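Putative transcriptional regulator (Methanosarcina mazei, PDB 3R0A) is a putative transcriptional regulator that probably binds DNA through a winged helix-turn-helix domain, although no function has been established for it. Local coordinates at residues B[35-45]-B[84-92]; B[22-32]-B[62-71]. All coordinates share one frame; numbering follows the deposited sequence.

Contact 1 (B[35-45]-B[84-92])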
loop_
_atom_site.group_PDB
_atom_site.type_symbol
_atom_site.label_atom_id
_atom_site.label_comp_id
_atom_site.label_asym_id
_atom_site.label_seq_id
_atom_site.Cartn_x
_atom_site.Cartn_y
_atom_site.Cartn_z
ATOM N N PHE B 35 4.118 21.540 -16.378
ATOM C CA PHE B 35 5.523 21.774 -16.102
ATOM C C PHE B 35 6.322 20.594 -16.639
ATOM O O PHE B 35 7.356 20.779 -17.290
ATOM C CB PHE B 35 5.767 21.921 -14.601
ATOM C CG PHE B 35 5.569 23.312 -14.074
ATOM C CD1 PHE B 35 4.408 23.655 -13.400
ATOM C CD2 PHE B 35 6.554 24.287 -14.231
ATOM C CE1 PHE B 35 4.240 24.960 -12.882
ATOM C CE2 PHE B 35 6.389 25.579 -13.717
ATOM C CZ PHE B 35 5.232 25.918 -13.053
ATOM N N LEU B 36 5.818 19.386 -16.356
ATOM C CA LEU B 36 6.449 18.140 -16.794
ATOM C C LEU B 36 6.577 18.020 -18.318
ATOM O O LEU B 36 7.562 17.496 -18.824
ATOM C CB LEU B 36 5.698 16.927 -16.217
ATOM C CG LEU B 36 5.993 16.605 -14.735
ATOM C CD1 LEU B 36 5.146 15.454 -14.251
ATOM C CD2 LEU B 36 7.460 16.304 -14.494
ATOM N N ASN B 37 5.566 18.516 -19.023
ATOM C CA ASN B 37 5.512 18.521 -20.472
ATOM C C ASN B 37 6.541 19.479 -21.111
ATOM O O ASN B 37 6.921 19.288 -22.263
ATOM C CB ASN B 37 4.082 18.865 -20.905
ATOM C CG ASN B 37 3.886 18.792 -22.393
ATOM O OD1 ASN B 37 4.051 17.736 -23.005
ATOM N ND2 ASN B 37 3.529 19.924 -22.993
ATOM N N GLU B 38 6.972 20.504 -20.357
ATOM C CA GLU B 38 8.121 21.356 -20.723
ATOM C C GLU B 38 9.144 21.463 -19.569
ATOM O O GLU B 38 9.211 22.478 -18.882
ATOM C CB GLU B 38 7.663 22.753 -21.179
ATOM C CG GLU B 38 6.836 22.776 -22.467
ATOM C CD GLU B 38 6.254 24.148 -22.750
ATOM O OE1 GLU B 38 6.969 25.161 -22.617
ATOM O OE2 GLU B 38 5.069 24.227 -23.111
ATOM N N PRO B 39 9.952 20.407 -19.359
ATOM C CA PRO B 39 10.796 20.296 -18.164
ATOM C C PRO B 39 11.766 21.462 -17.936
ATOM O O PRO B 39 12.060 21.795 -16.778
ATOM C CB PRO B 39 11.583 19.008 -18.417
ATOM C CG PRO B 39 11.526 18.829 -19.910
ATOM C CD PRO B 39 10.168 19.284 -20.287
ATOM N N ASP B 40 12.248 22.073 -19.022
ATOM C CA ASP B 40 13.371 23.020 -18.952
ATOM C C ASP B 40 12.932 24.469 -18.809
ATOM O O ASP B 40 13.753 25.346 -18.529
ATOM C CB ASP B 40 14.244 22.908 -20.205
ATOM C CG ASP B 40 14.914 21.555 -20.337
ATOM O OD1 ASP B 40 15.280 20.952 -19.292
ATOM O OD2 ASP B 40 15.076 21.102 -21.500
ATOM N N ARG B 41 11.642 24.711 -19.006
ATOM C CA ARG B 41 11.106 26.061 -19.030
ATOM C C ARG B 41 10.966 26.665 -17.645
ATOM O O ARG B 41 10.715 25.971 -16.663
ATOM C CB ARG B 41 9.753 26.100 -19.739
ATOM C CG ARG B 41 9.523 27.380 -20.550
ATOM C CD ARG B 41 9.928 27.238 -22.040
ATOM N NE ARG B 41 10.297 28.533 -22.640
ATOM C CZ ARG B 41 11.505 28.839 -23.127
ATOM N NH1 ARG B 41 12.489 27.945 -23.113
ATOM N NH2 ARG B 41 11.733 30.036 -23.643
ATOM N N TRP B 42 11.161 27.974 -17.593
ATOM C CA TRP B 42 10.741 28.778 -16.471
ATOM C C TRP B 42 9.482 29.513 -16.923
ATOM O O TRP B 42 9.494 30.299 -17.901
ATOM C CB TRP B 42 11.832 29.760 -16.095
ATOM C CG TRP B 42 13.012 29.151 -15.396
ATOM C CD1 TRP B 42 14.172 28.716 -15.975
ATOM C CD2 TRP B 42 13.177 28.971 -13.979
ATOM N NE1 TRP B 42 15.040 28.261 -15.008
ATOM C CE2 TRP B 42 14.455 28.407 -13.776
ATOM C CE3 TRP B 42 12.362 29.220 -12.863
ATOM C CZ2 TRP B 42 14.946 28.091 -12.498
ATOM C CZ3 TRP B 42 12.843 28.889 -11.584
ATOM C CH2 TRP B 42 14.123 28.344 -11.417
ATOM N N ILE B 43 8.388 29.234 -16.227
ATOM C CA ILE B 43 7.079 29.758 -16.597
ATOM C C ILE B 43 6.523 30.516 -15.400
ATOM O O ILE B 43 6.897 30.250 -14.245
ATOM C CB ILE B 43 6.117 28.610 -17.065
ATOM C CG1 ILE B 43 6.836 27.667 -18.053
ATOM C CG2 ILE B 43 4.823 29.168 -17.685
ATOM C CD1 ILE B 43 6.238 26.254 -18.156
ATOM N N ASP B 44 5.674 31.495 -15.682
ATOM C CA ASP B 44 4.960 32.192 -14.625
ATOM C C ASP B 44 3.482 31.850 -14.678
ATOM O O ASP B 44 2.998 31.235 -15.633
ATOM C CB ASP B 44 5.191 33.706 -14.684
ATOM C CG ASP B 44 4.940 34.282 -16.057
ATOM O OD1 ASP B 44 3.825 34.096 -16.594
ATOM O OD2 ASP B 44 5.863 34.925 -16.598
ATOM N N THR B 45 2.777 32.246 -13.631
ATOM C CA THR B 45 1.369 31.911 -13.472
ATOM C C THR B 45 0.457 32.635 -14.464
ATOM O O THR B 45 -0.585 32.090 -14.855
ATOM C CB THR B 45 0.913 32.181 -12.052
ATOM O OG1 THR B 45 1.221 33.540 -11.713
ATOM C CG2 THR B 45 1.642 31.244 -11.107
ATOM N N TYR B 84 8.678 42.374 -9.024
ATOM C CA TYR B 84 9.082 41.065 -9.522
ATOM C C TYR B 84 7.869 40.188 -9.788
ATOM O O TYR B 84 6.761 40.428 -9.275
ATOM C CB TYR B 84 10.086 40.353 -8.570
ATOM C CG TYR B 84 9.480 39.960 -7.233
ATOM C CD1 TYR B 84 8.811 38.737 -7.062
ATOM C CD2 TYR B 84 9.542 40.836 -6.143
ATOM C CE1 TYR B 84 8.244 38.401 -5.829
ATOM C CE2 TYR B 84 8.986 40.510 -4.924
ATOM C CZ TYR B 84 8.346 39.302 -4.762
ATOM O OH TYR B 84 7.807 39.027 -3.515
ATOM N N VAL B 85 8.102 39.168 -10.601
ATOM C CA VAL B 85 7.133 38.122 -10.890
ATOM C C VAL B 85 7.846 36.769 -10.638
ATOM O O VAL B 85 8.926 36.507 -11.192
ATOM C CB VAL B 85 6.620 38.283 -12.344
ATOM C CG1 VAL B 85 7.784 38.385 -13.295
ATOM C CG2 VAL B 85 5.668 37.173 -12.758
ATOM N N TYR B 86 7.272 35.941 -9.760
ATOM C CA TYR B 86 7.841 34.632 -9.443
ATOM C C TYR B 86 7.792 33.798 -10.685
ATOM O O TYR B 86 6.809 33.814 -11.406
ATOM C CB TYR B 86 7.054 33.915 -8.366
ATOM C CG TYR B 86 7.222 34.439 -6.964
ATOM C CD1 TYR B 86 8.489 34.511 -6.352
ATOM C CD2 TYR B 86 6.108 34.835 -6.226
ATOM C CE1 TYR B 86 8.627 34.976 -5.067
ATOM C CE2 TYR B 86 6.239 35.299 -4.929
ATOM C CZ TYR B 86 7.485 35.371 -4.360
ATOM O OH TYR B 86 7.581 35.851 -3.053
ATOM N N ILE B 87 8.867 33.098 -10.969
ATOM C CA ILE B 87 8.830 32.075 -12.033
ATOM C C ILE B 87 9.226 30.699 -11.485
ATOM O O ILE B 87 10.033 30.623 -10.565
ATOM C CB ILE B 87 9.701 32.443 -13.255
ATOM C CG1 ILE B 87 11.082 32.931 -12.805
ATOM C CG2 ILE B 87 8.944 33.442 -14.170
ATOM C CD1 ILE B 87 12.118 33.056 -13.968
ATOM N N TYR B 88 8.675 29.635 -12.072
ATOM C CA TYR B 88 8.832 28.271 -11.537
ATOM C C TYR B 88 9.394 27.292 -12.535
ATOM O O TYR B 88 9.088 27.361 -13.723
ATOM C CB TYR B 88 7.488 27.746 -11.025
ATOM C CG TYR B 88 6.835 28.682 -10.048
ATOM C CD1 TYR B 88 7.014 28.507 -8.676
ATOM C CD2 TYR B 88 6.048 29.764 -10.492
ATOM C CE1 TYR B 88 6.417 29.353 -7.772
ATOM C CE2 TYR B 88 5.468 30.635 -9.584
ATOM C CZ TYR B 88 5.659 30.414 -8.226
ATOM O OH TYR B 88 5.094 31.233 -7.288
ATOM N N LYS B 89 10.237 26.387 -12.058
ATOM C CA LYS B 89 10.743 25.296 -12.917
ATOM C C LYS B 89 10.599 23.948 -12.190
ATOM O O LYS B 89 10.962 23.808 -11.029
ATOM C CB LYS B 89 12.182 25.565 -13.409
ATOM C CG LYS B 89 12.695 24.632 -14.520
ATOM C CD LYS B 89 13.784 23.657 -14.040
ATOM C CE LYS B 89 15.190 24.236 -14.188
ATOM N NZ LYS B 89 15.821 23.724 -15.441
ATOM N N ILE B 90 10.015 22.973 -12.874
ATOM C CA ILE B 90 9.780 21.673 -12.240
ATOM C C ILE B 90 11.126 21.010 -11.934
ATOM O O ILE B 90 12.024 21.058 -12.756
ATOM C CB ILE B 90 8.823 20.778 -13.077
ATOM C CG1 ILE B 90 8.292 19.619 -12.220
ATOM C CG2 ILE B 90 9.465 20.337 -14.451
ATOM C CD1 ILE B 90 6.858 19.288 -12.490
ATOM N N TYR B 91 11.287 20.468 -10.728
ATOM C CA TYR B 91 12.467 19.661 -10.420
ATOM C C TYR B 91 12.560 18.386 -11.276
ATOM O O TYR B 91 11.602 17.999 -11.933
ATOM C CB TYR B 91 12.480 19.284 -8.947
ATOM C CG TYR B 91 12.913 20.389 -8.007
ATOM C CD1 TYR B 91 14.149 21.021 -8.148
ATOM C CD2 TYR B 91 12.089 20.778 -6.952
ATOM C CE1 TYR B 91 14.533 22.018 -7.263
ATOM C CE2 TYR B 91 12.459 21.768 -6.068
ATOM C CZ TYR B 91 13.678 22.386 -6.223
ATOM O OH TYR B 91 14.033 23.379 -5.333
ATOM N N SER B 92 13.734 17.756 -11.282
ATOM C CA SER B 92 13.963 16.502 -12.028
ATOM C C SER B 92 12.938 15.413 -11.688
ATOM O O SER B 92 12.360 15.389 -10.590
ATOM C CB SER B 92 15.353 15.963 -11.723
ATOM O OG SER B 92 15.463 15.707 -10.328
HETATM O O HOH W 1 9.359 23.435 -15.819
HETATM O O HOH W 2 12.959 19.837 -15.199
HETATM O O HOH W 3 3.810 34.132 -11.488
#
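W42 and K89 meet face to chain: the aliphatic part of the lysine crosses the indole, and its CB sits 3.5 Å from the centroid of the six-membered ring, only 8° off the ring normal, a CH-pi contact. With chi1 at -169°, K89 sets CG anti to its own backbone N, and CG comes 3.2 Å from R41 O before the chain bends three times past the carbonyl of P39. The indole's edge is used as well, CZ3 lying 3.5 Å from I87 O, while CE3 touches CG1 of I87. Were W42 cut back to an alanine, CB of K89 and CG1 of I87 would probably lose the flat surface they pack on, and the lysine chain would be freer to turn. Next to this cluster the backbones form a single antiparallel bridge, the hydrogen-bonded pair I43 with Y88: Y88 N gives a bond of 2.9 Å to I43 O, and I43 N returns one to Y88 O. Here the link that follows helix 26-37 lays an extended segment beside the hairpin of strands 72-78 and 84-90, much as the segment between the first two helices of winged helix domains commonly adds to the sheet of the wing hairpin. On the inner side F35 points its ring edge at the backbone, CE2 reaching 3.2 Å from Y88 O and CZ resting on CB of Y88; V63 and L48 also touch this side chain. I90 crosses L36 at about a right angle, its CD1 wedged 3.5 Å from CB of F35 and close to CG of L36. Water 1 accepts from I90 N, and water 2 joins P39 O to I90 O. Farther along, CB of D44 packs on CG2 of I87, while OD1 caps A47 N at the start of helix 45-51.

Contact 2 (B[22-32]-B[62-71])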
loop_
_atom_site.group_PDB
_atom_site.type_symbol
_atom_site.label_atom_id
_atom_site.label_comp_id
_atom_site.label_asym_id
_atom_site.label_seq_id
_atom_site.Cartn_x
_atom_site.Cartn_y
_atom_site.Cartn_z
ATOM N N LEU B 22 0.263 13.391 -3.096
ATOM C CA LEU B 22 0.721 14.748 -3.152
ATOM C C LEU B 22 -0.461 15.671 -2.871
ATOM O O LEU B 22 -0.326 16.899 -2.904
ATOM C CB LEU B 22 1.343 15.013 -4.539
ATOM C CG LEU B 22 2.653 14.285 -4.879
ATOM C CD1 LEU B 22 3.131 14.659 -6.261
ATOM C CD2 LEU B 22 3.731 14.609 -3.867
ATOM N N ASN B 23 -1.612 15.061 -2.602
ATOM C CA ASN B 23 -2.843 15.779 -2.290
ATOM C C ASN B 23 -3.197 16.808 -3.346
ATOM O O ASN B 23 -3.392 17.983 -3.039
ATOM C CB ASN B 23 -2.766 16.439 -0.908
ATOM C CG ASN B 23 -4.116 16.896 -0.429
ATOM O OD1 ASN B 23 -5.158 16.254 -0.722
ATOM N ND2 ASN B 23 -4.134 18.032 0.270
ATOM N N LEU B 24 -3.296 16.343 -4.592
ATOM C CA LEU B 24 -3.534 17.196 -5.752
ATOM C C LEU B 24 -4.984 17.126 -6.229
ATOM O O LEU B 24 -5.552 16.048 -6.355
ATOM C CB LEU B 24 -2.609 16.755 -6.913
ATOM C CG LEU B 24 -1.105 16.642 -6.658
ATOM C CD1 LEU B 24 -0.279 16.291 -7.884
ATOM C CD2 LEU B 24 -0.563 17.930 -6.116
ATOM N N THR B 25 -5.578 18.264 -6.551
ATOM C CA THR B 25 -6.804 18.213 -7.375
ATOM C C THR B 25 -6.479 17.862 -8.818
ATOM O O THR B 25 -5.318 17.813 -9.207
ATOM C CB THR B 25 -7.522 19.546 -7.418
ATOM O OG1 THR B 25 -6.628 20.505 -7.978
ATOM C CG2 THR B 25 -7.922 19.971 -6.022
ATOM N N LYS B 26 -7.528 17.619 -9.599
ATOM C CA LYS B 26 -7.457 17.439 -11.055
ATOM C C LYS B 26 -6.603 18.537 -11.694
ATOM O O LYS B 26 -5.695 18.270 -12.494
ATOM C CB LYS B 26 -8.903 17.471 -11.613
ATOM C CG LYS B 26 -9.094 17.019 -13.088
ATOM C CD LYS B 26 -9.210 15.485 -13.282
ATOM C CE LYS B 26 -10.586 14.917 -12.892
ATOM N NZ LYS B 26 -10.631 13.438 -13.154
ATOM N N ALA B 27 -6.890 19.770 -11.285
ATOM C CA ALA B 27 -6.246 20.963 -11.788
ATOM C C ALA B 27 -4.775 21.050 -11.393
ATOM O O ALA B 27 -3.943 21.292 -12.265
ATOM C CB ALA B 27 -7.019 22.193 -11.317
ATOM N N ASP B 28 -4.454 20.829 -10.098
ATOM C CA ASP B 28 -3.060 20.821 -9.616
ATOM C C ASP B 28 -2.236 19.851 -10.405
ATOM O O ASP B 28 -1.053 20.082 -10.675
ATOM C CB ASP B 28 -2.931 20.344 -8.158
ATOM C CG ASP B 28 -3.581 21.256 -7.159
ATOM O OD1 ASP B 28 -3.745 22.472 -7.438
ATOM O OD2 ASP B 28 -3.917 20.731 -6.065
ATOM N N LEU B 29 -2.844 18.719 -10.716
ATOM C CA LEU B 29 -2.132 17.665 -11.394
ATOM C C LEU B 29 -1.847 18.097 -12.831
ATOM O O LEU B 29 -0.716 17.972 -13.318
ATOM C CB LEU B 29 -2.941 16.360 -11.343
ATOM C CG LEU B 29 -2.403 15.290 -12.290
ATOM C CD1 LEU B 29 -1.114 14.652 -11.731
ATOM C CD2 LEU B 29 -3.479 14.267 -12.600
ATOM N N ASN B 30 -2.891 18.607 -13.492
ATOM C CA ASN B 30 -2.761 19.208 -14.825
ATOM C C ASN B 30 -1.772 20.372 -14.892
ATOM O O ASN B 30 -1.113 20.568 -15.899
ATOM C CB ASN B 30 -4.119 19.640 -15.358
ATOM C CG ASN B 30 -4.876 18.491 -16.011
ATOM O OD1 ASN B 30 -6.080 18.581 -16.239
ATOM N ND2 ASN B 30 -4.169 17.409 -16.321
ATOM N N VAL B 31 -1.655 21.135 -13.808
ATOM C CA VAL B 31 -0.582 22.128 -13.721
ATOM C C VAL B 31 0.766 21.430 -13.582
ATOM O O VAL B 31 1.696 21.777 -14.283
ATOM C CB VAL B 31 -0.819 23.169 -12.615
ATOM C CG1 VAL B 31 0.475 23.843 -12.204
ATOM C CG2 VAL B 31 -1.894 24.187 -13.045
HETATM N N MSE B 32 0.875 20.445 -12.696
HETATM C CA MSE B 32 2.127 19.698 -12.603
HETATM C C MSE B 32 2.507 19.095 -13.963
HETATM O O MSE B 32 3.690 19.133 -14.327
HETATM C CB MSE B 32 2.038 18.581 -11.573
HETATM C CG MSE B 32 3.354 17.836 -11.306
HETATM SE SE MSE B 32 2.970 16.562 -9.894
HETATM C CE MSE B 32 4.622 16.542 -8.990
ATOM N N SER B 62 -2.342 26.163 -7.290
ATOM C CA SER B 62 -1.676 24.888 -7.581
ATOM C C SER B 62 -0.195 25.072 -7.413
ATOM O O SER B 62 0.488 24.240 -6.818
ATOM C CB SER B 62 -1.950 24.439 -9.018
ATOM O OG SER B 62 -3.321 24.581 -9.365
ATOM N N VAL B 63 0.274 26.210 -7.924
ATOM C CA VAL B 63 1.678 26.495 -8.063
ATOM C C VAL B 63 2.263 26.763 -6.705
ATOM O O VAL B 63 3.406 26.400 -6.446
ATOM C CB VAL B 63 1.896 27.630 -9.079
ATOM C CG1 VAL B 63 2.881 28.649 -8.601
ATOM C CG2 VAL B 63 2.335 27.053 -10.410
ATOM N N LYS B 64 1.461 27.353 -5.821
ATOM C CA LYS B 64 1.900 27.608 -4.465
ATOM C C LYS B 64 2.066 26.314 -3.689
ATOM O O LYS B 64 3.056 26.133 -2.985
ATOM C CB LYS B 64 0.913 28.525 -3.754
ATOM C CG LYS B 64 1.168 28.683 -2.263
ATOM C CD LYS B 64 0.582 29.993 -1.729
ATOM C CE LYS B 64 0.108 29.859 -0.279
ATOM N NZ LYS B 64 -1.300 29.385 -0.256
ATOM N N LYS B 65 1.077 25.436 -3.802
ATOM C CA LYS B 65 1.080 24.146 -3.165
ATOM C C LYS B 65 2.284 23.289 -3.602
ATOM O O LYS B 65 2.919 22.653 -2.785
ATOM C CB LYS B 65 -0.216 23.409 -3.509
ATOM C CG LYS B 65 -0.458 22.136 -2.674
ATOM C CD LYS B 65 -1.581 21.267 -3.248
ATOM C CE LYS B 65 -2.971 21.747 -2.835
ATOM N NZ LYS B 65 -3.995 20.849 -3.471
ATOM N N LEU B 66 2.586 23.305 -4.895
ATOM C CA LEU B 66 3.617 22.466 -5.480
ATOM C C LEU B 66 4.961 22.930 -4.996
ATOM O O LEU B 66 5.763 22.136 -4.505
ATOM C CB LEU B 66 3.547 22.531 -6.999
ATOM C CG LEU B 66 2.360 21.802 -7.617
ATOM C CD1 LEU B 66 2.474 21.748 -9.135
ATOM C CD2 LEU B 66 2.273 20.388 -7.012
ATOM N N HIS B 67 5.173 24.234 -5.093
ATOM C CA HIS B 67 6.306 24.875 -4.458
ATOM C C HIS B 67 6.434 24.492 -2.968
ATOM O O HIS B 67 7.546 24.156 -2.529
ATOM C CB HIS B 67 6.280 26.412 -4.639
ATOM C CG HIS B 67 7.362 27.107 -3.876
ATOM N ND1 HIS B 67 8.689 27.046 -4.246
ATOM C CD2 HIS B 67 7.324 27.820 -2.727
ATOM C CE1 HIS B 67 9.423 27.696 -3.360
ATOM N NE2 HIS B 67 8.617 28.190 -2.435
ATOM N N GLU B 68 5.337 24.540 -2.201
ATOM C CA GLU B 68 5.378 24.148 -0.768
ATOM C C GLU B 68 5.703 22.666 -0.599
ATOM O O GLU B 68 6.281 22.263 0.415
ATOM C CB GLU B 68 4.069 24.488 -0.027
ATOM C CG GLU B 68 3.921 25.987 0.332
ATOM C CD GLU B 68 2.519 26.390 0.862
ATOM O OE1 GLU B 68 1.474 25.956 0.310
ATOM O OE2 GLU B 68 2.469 27.175 1.840
ATOM N N LYS B 69 5.331 21.852 -1.592
ATOM C CA LYS B 69 5.557 20.418 -1.537
ATOM C C LYS B 69 6.877 20.010 -2.175
ATOM O O LYS B 69 7.170 18.821 -2.272
ATOM C CB LYS B 69 4.391 19.669 -2.173
ATOM C CG LYS B 69 3.151 19.699 -1.293
ATOM C CD LYS B 69 2.081 18.782 -1.770
ATOM C CE LYS B 69 0.832 18.909 -0.901
ATOM N NZ LYS B 69 0.927 18.040 0.327
ATOM N N GLU B 70 7.662 21.008 -2.595
ATOM C CA GLU B 70 9.000 20.829 -3.192
ATOM C C GLU B 70 8.990 20.146 -4.551
ATOM O O GLU B 70 9.981 19.539 -4.964
ATOM C CB GLU B 70 9.991 20.130 -2.257
ATOM C CG GLU B 70 9.745 20.349 -0.765
ATOM C CD GLU B 70 10.533 21.476 -0.137
ATOM O OE1 GLU B 70 11.118 22.306 -0.876
ATOM O OE2 GLU B 70 10.550 21.524 1.128
ATOM N N ILE B 71 7.869 20.247 -5.252
ATOM C CA ILE B 71 7.789 19.739 -6.629
ATOM C C ILE B 71 8.341 20.788 -7.624
ATOM O O ILE B 71 8.726 20.453 -8.754
ATOM C CB ILE B 71 6.341 19.447 -7.033
ATOM C CG1 ILE B 71 5.685 18.408 -6.105
ATOM C CG2 ILE B 71 6.254 19.137 -8.557
ATOM C CD1 ILE B 71 6.561 17.201 -5.670
HETATM O O HOH W 4 -1.904 19.567 0.842
HETATM O O HOH W 5 -4.474 23.504 -5.175
#
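K65 reaches across from helix 62-68 to D28 and to the loop before helix 26-32, two helices whose short axes cross at -71° and approach to 9.6 Å. They belong to the helical core of a winged helix-turn-helix domain, helix 56-68 standing where the recognition helix is expected in this fold. From CB, with CG anti to the backbone N (chi1 -169°), the lysine chain runs extended until it bends at chi3. CD has OD2 of D28 and the carbonyl oxygen of N23 at similar distances ahead of it, CE lies closer to OD2, and NZ closes on both: a salt bridge of 2.6 Å to D28 OD2, met on the syn side of the carboxylate, and a 3.0 Å hydrogen bond to N23 O in the carbonyl plane. One ammonium group thus ties the D28 carboxylate to the Schellman turn that ends helix 14-22. D28 is held from several directions. T25 N donates to OD2 from above the carboxylate plane, and D28 N donates in return to T25 OG1, the reciprocal pair of a capping box; this grip fixes the carboxylate's rotation and probably favours its charged form. Its other oxygen, OD1, lies 2.9 Å from S62 OG, whose proton may instead serve T58 O, and also takes a bond from water 5. Below this polar cluster the contact turns apolar. CD2 of L66 meets CD2 of L24 at 3.9 Å, the two side chains crossing at about a right angle, and its other methyl, CD1, touches CB of M32, a selenomethionine. V31 brings CG1 to V63 CG2, and L22 adds CD2 against CD1 of I71. At the outer end the lysine chain of K69 passes across the end of the L22 carbonyl, with its CE 3.1 Å from L22 O.

How the contacts relate
Both contacts draw on helix 26-37, its first turns in contact 2 and its last in contact 1, and their segments alternate along the chain. Contact 2 is the deeper, near the centre of the chain, and joins helix to helix mostly by side chains: a gripped carboxylate and lysine above a layer of aliphatic groups. Contact 1 is more peripheral and partly buried; it joins the end of that helix and the loop after it to a strand, through apolar packing, main-chain bonds, waters and an aromatic face turned on a lysine. The two meet where CZ of Y88 packs on CG1 of V63 and where Y91 N probably bonds to I71 O, so the hairpin is seated against the helical core.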